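Local coordinates for BepC protein (PDB 4WGJ) that probably transfers AMP from ATP to threonine or tyrosine residues of target proteins through its Fic domain, the part of this secreted Bartonella effector present here, at residues 46-51 with 59-64; 63-68 with 164-169; 68-73 with 159-164. All coordinates share one frame; numbering follows the deposited sequence.

Contact 1. Residues 46-51 with 59-64; sequences VNFRHE and AAYLSL
Phe48 and Tyr61 reach for each other from opposite directions, and the hydroxyl of Tyr61 lands at the rim of the Phe48 ring: Phe48 CE2 lies 3.4 Å from Tyr61 OH, close to the phenylalanine plane. The carbon next to it on the ring, Phe48 CZ, comes within 4.0 Å of Tyr61 CE1, meeting the tyrosine ring at an oblique angle. Leu64, one helical turn beyond Tyr61, adds its CD2 methyl to the same phenylalanine edge, 4.2 Å from Phe48 CZ. The carbon pairs are apolar packing, the hydroxyl is a van der Waals neighbour of the ring edge, and the two segments bury 130 Å² together. The CB of Phe48 points toward helix 59-70, and with CG anti to the backbone N (chi1 -159°) the ring carries on to meet Tyr61, although the nearest CA atoms, those of Phe48 and Leu64, are 10.1 Å apart. In the mainly helical Fic fold, the last turn of helix 30-48 here meets the first half of helix 59-70. From Phe48 to Glu51 the chain makes a type I beta turn, closed by Glu51 N to Phe48 O at 3.1 Å, and Glu51 CG settles 4.0 Å above the plane of the Phe48 ring, toward its rim. Further out, Lys169 of helix 159-174 donates to the carbonyl oxygens of Phe48 and Glu51, while Arg49 forms a salt bridge with Glu168.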
loop_
_atom_site.group_PDB
_atom_site.type_symbol
_atom_site.label_atom_id
_atom_site.label_comp_id
_atom_site.label_asym_id
_atom_site.label_seq_id
_atom_site.Cartn_x
_atom_site.Cartn_y
_atom_site.Cartn_z
ATOM N N VAL A 46 13.426 6.133 -3.819
ATOM C CA VAL A 46 14.186 6.859 -4.836
ATOM C C VAL A 46 14.666 5.875 -5.903
ATOM O O VAL A 46 14.492 6.116 -7.092
ATOM C CB VAL A 46 15.384 7.621 -4.224
ATOM C CG1 VAL A 46 16.231 8.272 -5.309
ATOM C CG2 VAL A 46 14.889 8.667 -3.236
ATOM N N ASN A 47 15.244 4.758 -5.468
ATOM C CA ASN A 47 15.718 3.720 -6.385
ATOM C C ASN A 47 14.606 3.080 -7.207
ATOM O O ASN A 47 14.760 2.826 -8.403
ATOM C CB ASN A 47 16.438 2.615 -5.611
ATOM C CG ASN A 47 17.734 3.084 -4.994
ATOM O OD1 ASN A 47 18.407 3.964 -5.531
ATOM N ND2 ASN A 47 18.092 2.498 -3.856
ATOM N N PHE A 48 13.487 2.781 -6.562
ATOM C CA PHE A 48 12.449 2.064 -7.280
ATOM C C PHE A 48 11.801 2.939 -8.364
ATOM O O PHE A 48 11.300 2.423 -9.358
ATOM C CB PHE A 48 11.380 1.513 -6.327
ATOM C CG PHE A 48 10.602 0.384 -6.935
ATOM C CD1 PHE A 48 11.140 -0.898 -6.973
ATOM C CD2 PHE A 48 9.377 0.614 -7.543
ATOM C CE1 PHE A 48 10.440 -1.941 -7.571
ATOM C CE2 PHE A 48 8.679 -0.407 -8.140
ATOM C CZ PHE A 48 9.205 -1.693 -8.162
ATOM N N ARG A 49 11.830 4.258 -8.194
ATOM C CA ARG A 49 11.265 5.148 -9.205
ATOM C C ARG A 49 11.946 5.024 -10.568
ATOM O O ARG A 49 11.352 5.365 -11.592
ATOM C CB ARG A 49 11.332 6.599 -8.736
ATOM C CG ARG A 49 10.292 6.882 -7.684
ATOM C CD ARG A 49 10.186 8.351 -7.301
ATOM N NE ARG A 49 9.235 8.443 -6.201
ATOM C CZ ARG A 49 9.557 8.593 -4.921
ATOM N NH1 ARG A 49 10.828 8.741 -4.550
ATOM N NH2 ARG A 49 8.594 8.628 -4.010
ATOM N N HIS A 50 13.177 4.523 -10.574
ATOM C CA HIS A 50 13.950 4.384 -11.804
ATOM C C HIS A 50 13.676 3.064 -12.537
ATOM O O HIS A 50 14.043 2.918 -13.705
ATOM C CB HIS A 50 15.449 4.489 -11.497
ATOM C CG HIS A 50 15.876 5.838 -11.013
ATOM N ND1 HIS A 50 15.493 7.009 -11.632
ATOM C CD2 HIS A 50 16.667 6.203 -9.976
ATOM C CE1 HIS A 50 16.024 8.036 -10.994
ATOM N NE2 HIS A 50 16.740 7.575 -9.986
ATOM N N GLU A 51 13.052 2.104 -11.860
ATOM C CA GLU A 51 12.719 0.831 -12.504
ATOM C C GLU A 51 11.773 1.043 -13.681
ATOM O O GLU A 51 10.859 1.865 -13.612
ATOM C CB GLU A 51 12.089 -0.145 -11.509
ATOM C CG GLU A 51 13.056 -0.746 -10.485
ATOM C CD GLU A 51 13.768 -1.984 -11.021
ATOM O OE1 GLU A 51 13.251 -2.605 -11.980
ATOM O OE2 GLU A 51 14.840 -2.335 -10.486
ATOM N N ALA A 59 -0.925 -8.297 -8.544
ATOM C CA ALA A 59 -0.648 -8.526 -7.123
ATOM C C ALA A 59 0.840 -8.791 -6.902
ATOM O O ALA A 59 1.425 -8.325 -5.930
ATOM C CB ALA A 59 -1.486 -9.696 -6.593
ATOM N N ALA A 60 1.450 -9.535 -7.820
ATOM C CA ALA A 60 2.869 -9.831 -7.726
ATOM C C ALA A 60 3.697 -8.552 -7.781
ATOM O O ALA A 60 4.700 -8.434 -7.080
ATOM C CB ALA A 60 3.297 -10.793 -8.841
ATOM N N TYR A 61 3.297 -7.606 -8.627
ATOM C CA TYR A 61 4.015 -6.332 -8.719
ATOM C C TYR A 61 3.894 -5.534 -7.417
ATOM O O TYR A 61 4.870 -4.939 -6.945
ATOM C CB TYR A 61 3.502 -5.487 -9.894
ATOM C CG TYR A 61 4.320 -4.231 -10.136
ATOM C CD1 TYR A 61 5.675 -4.311 -10.472
ATOM C CD2 TYR A 61 3.739 -2.967 -10.055
ATOM C CE1 TYR A 61 6.431 -3.169 -10.701
ATOM C CE2 TYR A 61 4.484 -1.827 -10.277
ATOM C CZ TYR A 61 5.827 -1.933 -10.603
ATOM O OH TYR A 61 6.568 -0.793 -10.827
ATOM N N LEU A 62 2.698 -5.508 -6.836
ATOM C CA LEU A 62 2.537 -4.827 -5.556
ATOM C C LEU A 62 3.462 -5.425 -4.487
ATOM O O LEU A 62 4.089 -4.696 -3.700
ATOM C CB LEU A 62 1.089 -4.907 -5.094
ATOM C CG LEU A 62 0.753 -4.120 -3.831
ATOM C CD1 LEU A 62 0.956 -2.605 -4.047
ATOM C CD2 LEU A 62 -0.687 -4.418 -3.389
ATOM N N SER A 63 3.553 -6.751 -4.460
ATOM C CA SER A 63 4.442 -7.417 -3.506
ATOM C C SER A 63 5.903 -7.094 -3.780
ATOM O O SER A 63 6.686 -6.958 -2.852
ATOM C CB SER A 63 4.220 -8.927 -3.517
ATOM O OG SER A 63 3.007 -9.223 -2.823
ATOM N N LEU A 64 6.265 -6.948 -5.052
ATOM C CA LEU A 64 7.647 -6.563 -5.398
ATOM C C LEU A 64 7.944 -5.160 -4.869
ATOM O O LEU A 64 9.025 -4.880 -4.329
ATOM C CB LEU A 64 7.860 -6.607 -6.911
ATOM C CG LEU A 64 9.136 -5.903 -7.406
ATOM C CD1 LEU A 64 10.382 -6.628 -6.915
ATOM C CD2 LEU A 64 9.127 -5.781 -8.937
#

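Contact 2. Residues 63-68 with 164-169; sequences SLIHWS and RMFMEK. With GLY (glycine), chain D; ANP (phosphoaminophosphonic acid-adenylate ester), chain B.
Ile65 overlaps the backbone and CB of Phe166 with one branch and the base of Met165 with the other. Its CD1 methyl presses on the helix itself, with Ile65 CD1 3.6 Å from Phe166 CA, and also touches the phenylalanine side chain where Ile65 CD1 lies 3.9 Å from Phe166 CB. The second branch, CG2, is anti to the backbone N and crosses Met165 obliquely, Ile65 CG2 being 3.9 Å from Met165 CB. Met165 then bends at chi2 (62°) and again at chi3, carrying its sulfur away from Ile65 toward helix 30-48, where it packs on Phe48. All three residues are buried, and helices 59-70 and 159-174 pack closely in the core, with the CA atoms of Ile65 and Phe166 7.2 Å apart. On helix 59-70, Leu64 O accepts from Ser68 N and, at 2.7 Å, from Ser68 OG, the two donors lying on opposite faces of the carbonyl plane. Arg164, the last arginine of the Fic motif, sends its side chain away from this interface. Arg164 NH1 donates to O3G of the ATP analogue at 2.9 Å and Arg164 NH2 to its O1G at 3.0 Å, with N-H...O angles of 171° and 168°, so the guanidinium meets the gamma-phosphate edge-on. The carboxylate oxygen OXT of a bound glycine sits over one face, 3.2 Å above the centre of the guanidinium plane. Both anionic groups would be expected to attract the guanidinium electrostatically, and the two nearly straight bonds fix its orientation for anion binding, whereas purely apolar packing joins the helices.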
loop_
_atom_site.group_PDB
_atom_site.type_symbol
_atom_site.label_atom_id
_atom_site.label_comp_id
_atom_site.label_asym_id
_atom_site.label_seq_id
_atom_site.Cartn_x
_atom_site.Cartn_y
_atom_site.Cartn_z
ATOM N N SER A 63 3.553 -6.751 -4.460
ATOM C CA SER A 63 4.442 -7.417 -3.506
ATOM C C SER A 63 5.903 -7.094 -3.780
ATOM O O SER A 63 6.686 -6.958 -2.852
ATOM C CB SER A 63 4.220 -8.927 -3.517
ATOM O OG SER A 63 3.007 -9.223 -2.823
ATOM N N LEU A 64 6.265 -6.948 -5.052
ATOM C CA LEU A 64 7.647 -6.563 -5.398
ATOM C C LEU A 64 7.944 -5.160 -4.869
ATOM O O LEU A 64 9.025 -4.880 -4.329
ATOM C CB LEU A 64 7.860 -6.607 -6.911
ATOM C CG LEU A 64 9.136 -5.903 -7.406
ATOM C CD1 LEU A 64 10.382 -6.628 -6.915
ATOM C CD2 LEU A 64 9.127 -5.781 -8.937
ATOM N N ILE A 65 6.972 -4.272 -5.030
ATOM C CA ILE A 65 7.094 -2.930 -4.474
ATOM C C ILE A 65 7.267 -3.007 -2.959
ATOM O O ILE A 65 8.173 -2.372 -2.391
ATOM C CB ILE A 65 5.878 -2.072 -4.823
ATOM C CG1 ILE A 65 5.953 -1.675 -6.300
ATOM C CG2 ILE A 65 5.830 -0.822 -3.931
ATOM C CD1 ILE A 65 4.669 -1.031 -6.822
ATOM N N HIS A 66 6.427 -3.810 -2.308
ATOM C CA HIS A 66 6.483 -3.866 -0.855
ATOM C C HIS A 66 7.838 -4.430 -0.403
ATOM O O HIS A 66 8.461 -3.891 0.524
ATOM C CB HIS A 66 5.313 -4.694 -0.297
ATOM C CG HIS A 66 5.162 -4.592 1.189
ATOM N ND1 HIS A 66 5.777 -5.466 2.057
ATOM C CD2 HIS A 66 4.475 -3.715 1.963
ATOM C CE1 HIS A 66 5.467 -5.142 3.301
ATOM N NE2 HIS A 66 4.681 -4.078 3.271
ATOM N N TRP A 67 8.315 -5.481 -1.073
ATOM C CA TRP A 67 9.620 -6.039 -0.726
ATOM C C TRP A 67 10.704 -4.984 -0.916
ATOM O O TRP A 67 11.573 -4.785 -0.055
ATOM C CB TRP A 67 9.953 -7.284 -1.569
ATOM C CG TRP A 67 11.266 -7.894 -1.140
ATOM C CD1 TRP A 67 11.456 -8.802 -0.142
ATOM C CD2 TRP A 67 12.563 -7.586 -1.659
ATOM N NE1 TRP A 67 12.798 -9.089 -0.010
ATOM C CE2 TRP A 67 13.498 -8.351 -0.931
ATOM C CE3 TRP A 67 13.025 -6.750 -2.681
ATOM C CZ2 TRP A 67 14.861 -8.315 -1.194
ATOM C CZ3 TRP A 67 14.380 -6.709 -2.939
ATOM C CH2 TRP A 67 15.285 -7.477 -2.195
ATOM N N SER A 68 10.657 -4.307 -2.054
ATOM C CA SER A 68 11.680 -3.311 -2.367
ATOM C C SER A 68 11.743 -2.188 -1.327
ATOM O O SER A 68 12.828 -1.734 -0.941
ATOM C CB SER A 68 11.418 -2.727 -3.762
ATOM O OG SER A 68 11.490 -3.742 -4.753
ATOM N N ARG A 164 0.972 3.857 -2.669
ATOM C CA ARG A 164 1.320 5.128 -3.308
ATOM C C ARG A 164 2.395 4.927 -4.382
ATOM O O ARG A 164 2.304 5.501 -5.472
ATOM C CB ARG A 164 1.752 6.152 -2.257
ATOM C CG ARG A 164 0.571 6.514 -1.350
ATOM C CD ARG A 164 0.775 7.780 -0.545
ATOM N NE ARG A 164 1.858 7.676 0.415
ATOM C CZ ARG A 164 1.734 7.181 1.649
ATOM N NH1 ARG A 164 0.558 6.725 2.087
ATOM N NH2 ARG A 164 2.795 7.147 2.446
ATOM N N MET A 165 3.387 4.089 -4.110
ATOM C CA MET A 165 4.389 3.809 -5.139
ATOM C C MET A 165 3.772 3.083 -6.344
ATOM O O MET A 165 4.114 3.363 -7.494
ATOM C CB MET A 165 5.548 2.991 -4.557
ATOM C CG MET A 165 6.599 2.607 -5.583
ATOM S SD MET A 165 7.423 4.054 -6.321
ATOM C CE MET A 165 8.186 4.759 -4.871
ATOM N N PHE A 166 2.863 2.143 -6.083
ATOM C CA PHE A 166 2.136 1.493 -7.172
ATOM C C PHE A 166 1.510 2.546 -8.099
ATOM O O PHE A 166 1.564 2.429 -9.327
ATOM C CB PHE A 166 1.067 0.568 -6.589
ATOM C CG PHE A 166 0.360 -0.311 -7.599
ATOM C CD1 PHE A 166 -0.700 0.179 -8.358
ATOM C CD2 PHE A 166 0.694 -1.655 -7.716
ATOM C CE1 PHE A 166 -1.382 -0.643 -9.245
ATOM C CE2 PHE A 166 0.022 -2.486 -8.605
ATOM C CZ PHE A 166 -1.024 -1.987 -9.367
ATOM N N MET A 167 0.934 3.585 -7.503
ATOM C CA MET A 167 0.302 4.639 -8.295
ATOM C C MET A 167 1.327 5.477 -9.058
ATOM O O MET A 167 1.074 5.879 -10.192
ATOM C CB MET A 167 -0.549 5.551 -7.409
ATOM C CG MET A 167 -1.686 4.824 -6.661
ATOM S SD MET A 167 -2.681 3.740 -7.690
ATOM C CE MET A 167 -3.374 4.877 -8.896
ATOM N N GLU A 168 2.467 5.761 -8.435
ATOM C CA GLU A 168 3.521 6.490 -9.139
ATOM C C GLU A 168 3.969 5.719 -10.379
ATOM O O GLU A 168 4.159 6.306 -11.450
ATOM C CB GLU A 168 4.732 6.733 -8.238
ATOM C CG GLU A 168 4.498 7.641 -7.053
ATOM C CD GLU A 168 5.812 8.150 -6.484
ATOM O OE1 GLU A 168 6.763 8.368 -7.272
ATOM O OE2 GLU A 168 5.907 8.320 -5.257
ATOM N N LYS A 169 4.151 4.406 -10.222
ATOM C CA LYS A 169 4.648 3.584 -11.328
ATOM C C LYS A 169 3.578 3.425 -12.401
ATOM O O LYS A 169 3.877 3.442 -13.593
ATOM C CB LYS A 169 5.113 2.203 -10.828
ATOM C CG LYS A 169 6.168 2.249 -9.718
ATOM C CD LYS A 169 7.444 2.951 -10.155
ATOM C CE LYS A 169 8.162 2.191 -11.250
ATOM N NZ LYS A 169 9.408 2.923 -11.637
HETATM N N GLY D . 1.098 10.016 4.650
HETATM C CA GLY D . 1.889 10.945 3.864
HETATM C C GLY D . 1.454 10.971 2.412
HETATM O O GLY D . 2.017 11.678 1.575
HETATM O OXT GLY D . 0.513 10.274 2.038
HETATM P PG ANP B . 1.617 5.575 5.878
HETATM O O1G ANP B . 2.980 6.076 5.268
HETATM O O2G ANP B . 1.181 6.589 6.900
HETATM O O3G ANP B . 0.558 5.483 4.721
HETATM P PB ANP B . 1.990 2.619 6.014
HETATM O O1B ANP B . 2.730 2.808 4.730
HETATM O O2B ANP B . 2.745 1.681 7.001
HETATM N N3B ANP B . 1.770 4.113 6.764
HETATM P PA ANP B . -0.342 1.250 6.781
HETATM O O1A ANP B . -0.202 1.844 8.138
HETATM O O2A ANP B . -0.287 -0.270 6.704
HETATM O O3A ANP B . 0.626 1.903 5.699
HETATM O "O5'" ANP B . -1.720 1.754 6.175
HETATM C "C5'" ANP B . -1.996 3.176 6.171
HETATM C "C4'" ANP B . -3.115 3.504 5.215
HETATM O "O4'" ANP B . -4.394 3.274 5.862
HETATM C "C3'" ANP B . -3.120 4.966 4.752
HETATM O "O3'" ANP B . -3.392 5.095 3.360
HETATM C "C2'" ANP B . -4.223 5.589 5.612
HETATM O "O2'" ANP B . -4.809 6.742 5.019
HETATM C "C1'" ANP B . -5.203 4.423 5.695
HETATM N N9 ANP B . -6.142 4.535 6.809
HETATM C C8 ANP B . -5.880 5.014 8.068
HETATM N N7 ANP B . -6.923 5.025 8.864
HETATM C C5 ANP B . -7.946 4.520 8.075
HETATM C C6 ANP B . -9.312 4.280 8.325
HETATM N N6 ANP B . -9.902 4.520 9.498
HETATM N N1 ANP B . -10.057 3.774 7.317
HETATM C C2 ANP B . -9.471 3.537 6.141
HETATM N N3 ANP B . -8.197 3.724 5.788
HETATM C C4 ANP B . -7.483 4.218 6.804
#

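Contact 3. Residues 68-73 with 159-164; sequences SLFHKT and NGRANR. With ANP (phosphoaminophosphonic acid-adenylate ester), chain B; GLY (glycine), chain D.
The start of helix 159-174, part of the Fic motif that cradles the nucleotide phosphates, is backed here by the end of helix 59-70. Phe70 points its ring edge at the Arg161 guanidinium, Phe70 CZ lying 3.6 Å from Arg161 NE. The ring and guanidinium planes stand 89° apart, so the phenylalanine edge rests against a guanidinium face near its rim. Beside it, Leu69 CD1 packs on the helix backbone, 3.8 Å from Arg161 O. A bend at chi3 (-74°) turns the guanidinium edge of Arg161 to the beta-phosphate of the analogue: Arg161 NE donates to ANP O1B at 2.8 Å and Arg161 NH2 to ANP O2B at 2.8 Å. Arg161 N also donates to O1B, giving that oxygen two bonds from one residue. Gly160 N reaches the bridging ANP O3A at 2.9 Å, the glycine backbone lying directly against the phosphates, and Asn159 ND2 holds ANP O2A at 2.9 Å with help from its backbone N. Gly160 O faces the Arg164 guanidinium on the side opposite the bound glycine. Backbone amides at a helix start, joined by arginines, form the N-terminal anion-binding site characteristic of the Fic motif.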
loop_
_atom_site.group_PDB
_atom_site.type_symbol
_atom_site.label_atom_id
_atom_site.label_comp_id
_atom_site.label_asym_id
_atom_site.label_seq_id
_atom_site.Cartn_x
_atom_site.Cartn_y
_atom_site.Cartn_z
ATOM N N SER A 68 10.657 -4.307 -2.054
ATOM C CA SER A 68 11.680 -3.311 -2.367
ATOM C C SER A 68 11.743 -2.188 -1.327
ATOM O O SER A 68 12.828 -1.734 -0.941
ATOM C CB SER A 68 11.418 -2.727 -3.762
ATOM O OG SER A 68 11.490 -3.742 -4.753
ATOM N N LEU A 69 10.581 -1.731 -0.876
ATOM C CA LEU A 69 10.530 -0.655 0.101
ATOM C C LEU A 69 10.854 -1.124 1.515
ATOM O O LEU A 69 11.439 -0.370 2.287
ATOM C CB LEU A 69 9.147 0.010 0.089
ATOM C CG LEU A 69 8.808 0.701 -1.234
ATOM C CD1 LEU A 69 7.461 1.426 -1.110
ATOM C CD2 LEU A 69 9.902 1.692 -1.634
ATOM N N PHE A 70 10.479 -2.357 1.854
ATOM C CA PHE A 70 10.481 -2.758 3.270
ATOM C C PHE A 70 11.412 -3.918 3.655
ATOM O O PHE A 70 11.416 -4.314 4.821
ATOM C CB PHE A 70 9.052 -3.105 3.708
ATOM C CG PHE A 70 8.161 -1.903 3.822
ATOM C CD1 PHE A 70 8.244 -1.078 4.931
ATOM C CD2 PHE A 70 7.270 -1.574 2.809
ATOM C CE1 PHE A 70 7.444 0.054 5.043
ATOM C CE2 PHE A 70 6.471 -0.435 2.916
ATOM C CZ PHE A 70 6.572 0.373 4.046
ATOM N N HIS A 71 12.210 -4.444 2.722
ATOM C CA HIS A 71 12.991 -5.654 3.034
ATOM C C HIS A 71 14.108 -5.383 4.042
ATOM O O HIS A 71 14.595 -6.310 4.684
ATOM C CB HIS A 71 13.581 -6.303 1.765
ATOM C CG HIS A 71 14.685 -5.519 1.119
ATOM N ND1 HIS A 71 16.019 -5.794 1.338
ATOM C CD2 HIS A 71 14.655 -4.470 0.261
ATOM C CE1 HIS A 71 16.765 -4.953 0.642
ATOM N NE2 HIS A 71 15.962 -4.131 -0.011
ATOM N N LYS A 72 14.529 -4.128 4.175
ATOM C CA LYS A 72 15.513 -3.797 5.201
ATOM C C LYS A 72 14.878 -3.723 6.602
ATOM O O LYS A 72 15.585 -3.771 7.619
ATOM C CB LYS A 72 16.209 -2.473 4.865
ATOM C CG LYS A 72 17.220 -2.580 3.724
ATOM C CD LYS A 72 17.905 -1.245 3.479
ATOM C CE LYS A 72 18.986 -1.372 2.415
ATOM N NZ LYS A 72 19.971 -2.430 2.769
ATOM N N THR A 73 13.550 -3.611 6.644
ATOM C CA THR A 73 12.811 -3.386 7.884
ATOM C C THR A 73 12.121 -4.633 8.415
ATOM O O THR A 73 12.229 -4.949 9.600
ATOM C CB THR A 73 11.736 -2.309 7.700
ATOM O OG1 THR A 73 12.344 -1.114 7.200
ATOM C CG2 THR A 73 11.022 -2.017 9.014
ATOM N N ASN A 159 1.228 -0.558 3.849
ATOM C CA ASN A 159 0.256 -0.519 2.760
ATOM C C ASN A 159 0.202 0.818 2.045
ATOM O O ASN A 159 0.181 0.857 0.822
ATOM C CB ASN A 159 -1.136 -0.862 3.291
ATOM C CG ASN A 159 -1.226 -2.290 3.739
ATOM O OD1 ASN A 159 -1.355 -3.186 2.914
ATOM N ND2 ASN A 159 -1.140 -2.515 5.031
ATOM N N GLY A 160 0.157 1.901 2.814
ATOM C CA GLY A 160 0.092 3.229 2.231
ATOM C C GLY A 160 1.279 3.490 1.337
ATOM O O GLY A 160 1.137 3.923 0.195
ATOM N N ARG A 161 2.468 3.226 1.855
ATOM C CA ARG A 161 3.664 3.502 1.068
ATOM C C ARG A 161 3.748 2.604 -0.168
ATOM O O ARG A 161 4.092 3.072 -1.257
ATOM C CB ARG A 161 4.901 3.378 1.952
ATOM C CG ARG A 161 5.057 4.621 2.852
ATOM C CD ARG A 161 6.017 4.434 4.024
ATOM N NE ARG A 161 5.430 3.607 5.074
ATOM C CZ ARG A 161 6.053 3.294 6.205
ATOM N NH1 ARG A 161 7.288 3.739 6.420
ATOM N NH2 ARG A 161 5.450 2.524 7.107
ATOM N N ALA A 162 3.404 1.329 -0.036
ATOM C CA ALA A 162 3.445 0.476 -1.217
ATOM C C ALA A 162 2.389 0.891 -2.246
ATOM O O ALA A 162 2.656 0.923 -3.452
ATOM C CB ALA A 162 3.268 -0.983 -0.833
ATOM N N ASN A 163 1.184 1.196 -1.774
ATOM C CA ASN A 163 0.097 1.585 -2.660
ATOM C C ASN A 163 0.403 2.896 -3.390
ATOM O O ASN A 163 0.091 3.058 -4.576
ATOM C CB ASN A 163 -1.202 1.738 -1.865
ATOM C CG ASN A 163 -1.781 0.415 -1.418
ATOM O OD1 ASN A 163 -1.403 -0.641 -1.921
ATOM N ND2 ASN A 163 -2.730 0.470 -0.473
ATOM N N ARG A 164 0.972 3.857 -2.669
ATOM C CA ARG A 164 1.320 5.128 -3.308
ATOM C C ARG A 164 2.395 4.927 -4.382
ATOM O O ARG A 164 2.304 5.501 -5.472
ATOM C CB ARG A 164 1.752 6.152 -2.257
ATOM C CG ARG A 164 0.571 6.514 -1.350
ATOM C CD ARG A 164 0.775 7.780 -0.545
ATOM N NE ARG A 164 1.858 7.676 0.415
ATOM C CZ ARG A 164 1.734 7.181 1.649
ATOM N NH1 ARG A 164 0.558 6.725 2.087
ATOM N NH2 ARG A 164 2.795 7.147 2.446
HETATM P PG ANP B . 1.617 5.575 5.878
HETATM O O1G ANP B . 2.980 6.076 5.268
HETATM O O2G ANP B . 1.181 6.589 6.900
HETATM O O3G ANP B . 0.558 5.483 4.721
HETATM P PB ANP B . 1.990 2.619 6.014
HETATM O O1B ANP B . 2.730 2.808 4.730
HETATM O O2B ANP B . 2.745 1.681 7.001
HETATM N N3B ANP B . 1.770 4.113 6.764
HETATM P PA ANP B . -0.342 1.250 6.781
HETATM O O1A ANP B . -0.202 1.844 8.138
HETATM O O2A ANP B . -0.287 -0.270 6.704
HETATM O O3A ANP B . 0.626 1.903 5.699
HETATM O "O5'" ANP B . -1.720 1.754 6.175
HETATM C "C5'" ANP B . -1.996 3.176 6.171
HETATM C "C4'" ANP B . -3.115 3.504 5.215
HETATM O "O4'" ANP B . -4.394 3.274 5.862
HETATM C "C3'" ANP B . -3.120 4.966 4.752
HETATM O "O3'" ANP B . -3.392 5.095 3.360
HETATM C "C2'" ANP B . -4.223 5.589 5.612
HETATM O "O2'" ANP B . -4.809 6.742 5.019
HETATM C "C1'" ANP B . -5.203 4.423 5.695
HETATM N N9 ANP B . -6.142 4.535 6.809
HETATM C C8 ANP B . -5.880 5.014 8.068
HETATM N N7 ANP B . -6.923 5.025 8.864
HETATM C C5 ANP B . -7.946 4.520 8.075
HETATM C C6 ANP B . -9.312 4.280 8.325
HETATM N N6 ANP B . -9.902 4.520 9.498
HETATM N N1 ANP B . -10.057 3.774 7.317
HETATM C C2 ANP B . -9.471 3.537 6.141
HETATM N N3 ANP B . -8.197 3.724 5.788
HETATM C C4 ANP B . -7.483 4.218 6.804
HETATM N N GLY D . 1.098 10.016 4.650
HETATM C CA GLY D . 1.889 10.945 3.864
HETATM C C GLY D . 1.454 10.971 2.412
HETATM O O GLY D . 2.017 11.678 1.575
HETATM O OXT GLY D . 0.513 10.274 2.038
#

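How the contacts relate
All three contacts use helix 59-70, read from its start to its end. Contacts 2 and 3 set it against helix 159-174, whereas contact 1 sets it against the end of helix 30-48. Contact 2 has wholly buried touching residues; contact 1 is mostly buried but has exposed Leu64 at its margin, and contact 3 includes partly exposed Arg161 beside the nucleotide. Their chemistry shifts accordingly, from an aromatic ring edge meeting a hydroxyl and a leucine methyl in contact 1, through aliphatic packing in contact 2, to a phenylalanine against a phosphate-binding arginine in contact 3. The turn following helix 30-48 in contact 1 is bonded to the far end of segment 164-169, while contacts 2 and 3 share Arg164 and its ligands.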